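Local atomic coordinates of troponin C (Chlamys nipponensis akazara, PDB entry 3TZ1), a protein that binds calcium as the sensor subunit of striated-muscle troponin, relieving the inhibition of actin filaments, and is represented here by its C-terminal domain bound to a fragment of troponin I. Residues D53-G58 against Y62-C67. Sequence-based numbering, arbitrary orientation.
With CA (calcium ion), chain C.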
loop_
_atom_site.group_PDB
_atom_site.type_symbol
_atom_site.label_atom_id
_atom_site.label_comp_id
_atom_site.label_asym_id
_atom_site.label_seq_id
_atom_site.Cartn_x
_atom_site.Cartn_y
_atom_site.Cartn_z
ATOM N N ASP A 53 -1.965 -2.225 7.284
ATOM C CA ASP A 53 -2.598 -3.438 7.749
ATOM C C ASP A 53 -2.888 -3.180 9.217
ATOM O O ASP A 53 -2.046 -3.392 10.101
ATOM C CB ASP A 53 -1.586 -4.579 7.578
ATOM C CG ASP A 53 -1.998 -5.847 8.292
ATOM O OD1 ASP A 53 -3.209 -6.040 8.468
ATOM O OD2 ASP A 53 -1.113 -6.650 8.674
ATOM N N THR A 54 -4.128 -2.804 9.488
ATOM C CA THR A 54 -4.434 -2.228 10.794
ATOM C C THR A 54 -4.769 -3.280 11.843
ATOM O O THR A 54 -4.707 -3.016 13.052
ATOM C CB THR A 54 -5.540 -1.150 10.690
ATOM O OG1 THR A 54 -6.630 -1.650 9.907
ATOM C CG2 THR A 54 -4.991 0.105 10.013
ATOM N N ASP A 55 -5.110 -4.482 11.395
ATOM C CA ASP A 55 -5.388 -5.554 12.347
ATOM C C ASP A 55 -4.207 -6.505 12.572
ATOM O O ASP A 55 -4.314 -7.468 13.330
ATOM C CB ASP A 55 -6.696 -6.296 12.027
ATOM C CG ASP A 55 -6.744 -6.825 10.611
ATOM O OD1 ASP A 55 -5.671 -6.952 10.005
ATOM O OD2 ASP A 55 -7.850 -7.111 10.104
ATOM N N GLY A 56 -3.078 -6.218 11.927
ATOM C CA GLY A 56 -1.892 -7.046 12.054
ATOM C C GLY A 56 -2.101 -8.464 11.552
ATOM O O GLY A 56 -1.519 -9.412 12.074
ATOM N N SER A 57 -2.939 -8.613 10.533
ATOM C CA SER A 57 -3.244 -9.939 10.005
ATOM C C SER A 57 -2.186 -10.394 9.006
ATOM O O SER A 57 -2.143 -11.565 8.617
ATOM C CB SER A 57 -4.637 -9.962 9.366
ATOM O OG SER A 57 -4.636 -9.305 8.104
ATOM N N GLY A 58 -1.329 -9.460 8.594
ATOM C CA GLY A 58 -0.313 -9.737 7.599
ATOM C C GLY A 58 -0.883 -9.673 6.192
ATOM O O GLY A 58 -0.224 -10.044 5.225
ATOM N N TYR A 62 -9.586 -5.070 1.292
ATOM C CA TYR A 62 -9.946 -3.915 0.466
ATOM C C TYR A 62 -10.368 -2.719 1.313
ATOM O O TYR A 62 -10.104 -1.569 0.961
ATOM C CB TYR A 62 -11.039 -4.259 -0.553
ATOM C CG TYR A 62 -11.415 -3.085 -1.434
ATOM C CD1 TYR A 62 -12.627 -2.423 -1.260
ATOM C CD2 TYR A 62 -10.561 -2.635 -2.428
ATOM C CE1 TYR A 62 -12.974 -1.346 -2.059
ATOM C CE2 TYR A 62 -10.896 -1.555 -3.229
ATOM C CZ TYR A 62 -12.108 -0.922 -3.043
ATOM O OH TYR A 62 -12.446 0.150 -3.836
ATOM N N GLU A 63 -11.011 -2.989 2.440
ATOM C CA GLU A 63 -11.425 -1.906 3.317
ATOM C C GLU A 63 -10.211 -1.180 3.891
ATOM O O GLU A 63 -10.195 0.045 3.980
ATOM C CB GLU A 63 -12.325 -2.427 4.434
ATOM C CG GLU A 63 -12.867 -1.344 5.330
ATOM C CD GLU A 63 -13.769 -1.896 6.411
ATOM O OE1 GLU A 63 -14.887 -2.347 6.079
ATOM O OE2 GLU A 63 -13.353 -1.888 7.590
ATOM N N GLU A 64 -9.191 -1.937 4.273
ATOM C CA GLU A 64 -7.957 -1.338 4.779
ATOM C C GLU A 64 -7.278 -0.542 3.679
ATOM O O GLU A 64 -6.739 0.542 3.906
ATOM C CB GLU A 64 -7.009 -2.413 5.306
ATOM C CG GLU A 64 -7.519 -3.117 6.539
ATOM C CD GLU A 64 -6.632 -4.254 6.940
ATOM O OE1 GLU A 64 -6.095 -4.932 6.032
ATOM O OE2 GLU A 64 -6.443 -4.453 8.157
ATOM N N PHE A 65 -7.316 -1.090 2.475
ATOM C CA PHE A 65 -6.683 -0.449 1.338
ATOM C C PHE A 65 -7.379 0.882 1.050
ATOM O O PHE A 65 -6.728 1.899 0.821
ATOM C CB PHE A 65 -6.754 -1.377 0.125
ATOM C CG PHE A 65 -5.933 -0.915 -1.041
ATOM C CD1 PHE A 65 -4.564 -0.773 -0.924
ATOM C CD2 PHE A 65 -6.537 -0.643 -2.270
ATOM C CE1 PHE A 65 -3.796 -0.351 -2.017
ATOM C CE2 PHE A 65 -5.782 -0.217 -3.355
ATOM C CZ PHE A 65 -4.410 -0.080 -3.228
ATOM N N LYS A 66 -8.710 0.873 1.094
ATOM C CA LYS A 66 -9.491 2.071 0.808
ATOM C C LYS A 66 -9.257 3.148 1.858
ATOM O O LYS A 66 -9.121 4.334 1.537
ATOM C CB LYS A 66 -10.982 1.729 0.706
ATOM C CG LYS A 66 -11.850 2.913 0.347
ATOM C CD LYS A 66 -13.272 2.498 0.008
ATOM C CE LYS A 66 -14.081 3.711 -0.434
ATOM N NZ LYS A 66 -15.485 3.364 -0.789
ATOM N N CYS A 67 -9.203 2.725 3.114
ATOM C CA CYS A 67 -8.948 3.638 4.224
ATOM C C CYS A 67 -7.645 4.394 4.010
ATOM O O CYS A 67 -7.577 5.600 4.225
ATOM C CB CYS A 67 -8.891 2.873 5.545
ATOM S SG CYS A 67 -10.514 2.429 6.212
HETATM CA CA CA C . -5.311 -6.731 7.713
HETATM O O HOH W 1 -7.606 -7.822 7.041
#
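Asp53 and Glu64 bring the two backbones nearest, their CA atoms 6.5 Å apart, where the loop 53-58, just past helix 42-52, curls beside the first turn of helix 62-70. Positive phi at Gly56 and Gly58, readily adopted by glycine, helps the loop turn round a calcium ion. Glu64 spans the gap: with CG anti to its carbonyl carbon (chi1 -67°) and the chain extended beyond, its carboxylate reaches the ion with both OE1 and OE2, each 2.6 Å away, a reach suited to glutamate. The shorter Asp53 and Asp55, already close by, give one oxygen each, OD1 of either lying 2.3 Å from the calcium; the ion's charge probably offsets the crowding of three carboxylates. Ser57 OG, a small neutral ligand, binds the calcium at a longer 2.7 Å, and a water that donates to Asp55 OD2 is also a ligand. Thr54 N donates to Glu64 OE2 (3.1 Å) from well above the carboxylate plane, and Thr54 OG1 adds a weak bond to the same oxygen, while Asp61 N hydrogen-bonds to Glu64 OE1. Asp53 OD2 accepts from Gly58 N, bracing the loop. With Thr59 O as the remaining ligand, this is the calcium site of an EF-hand, closed by its bidentate glutamate.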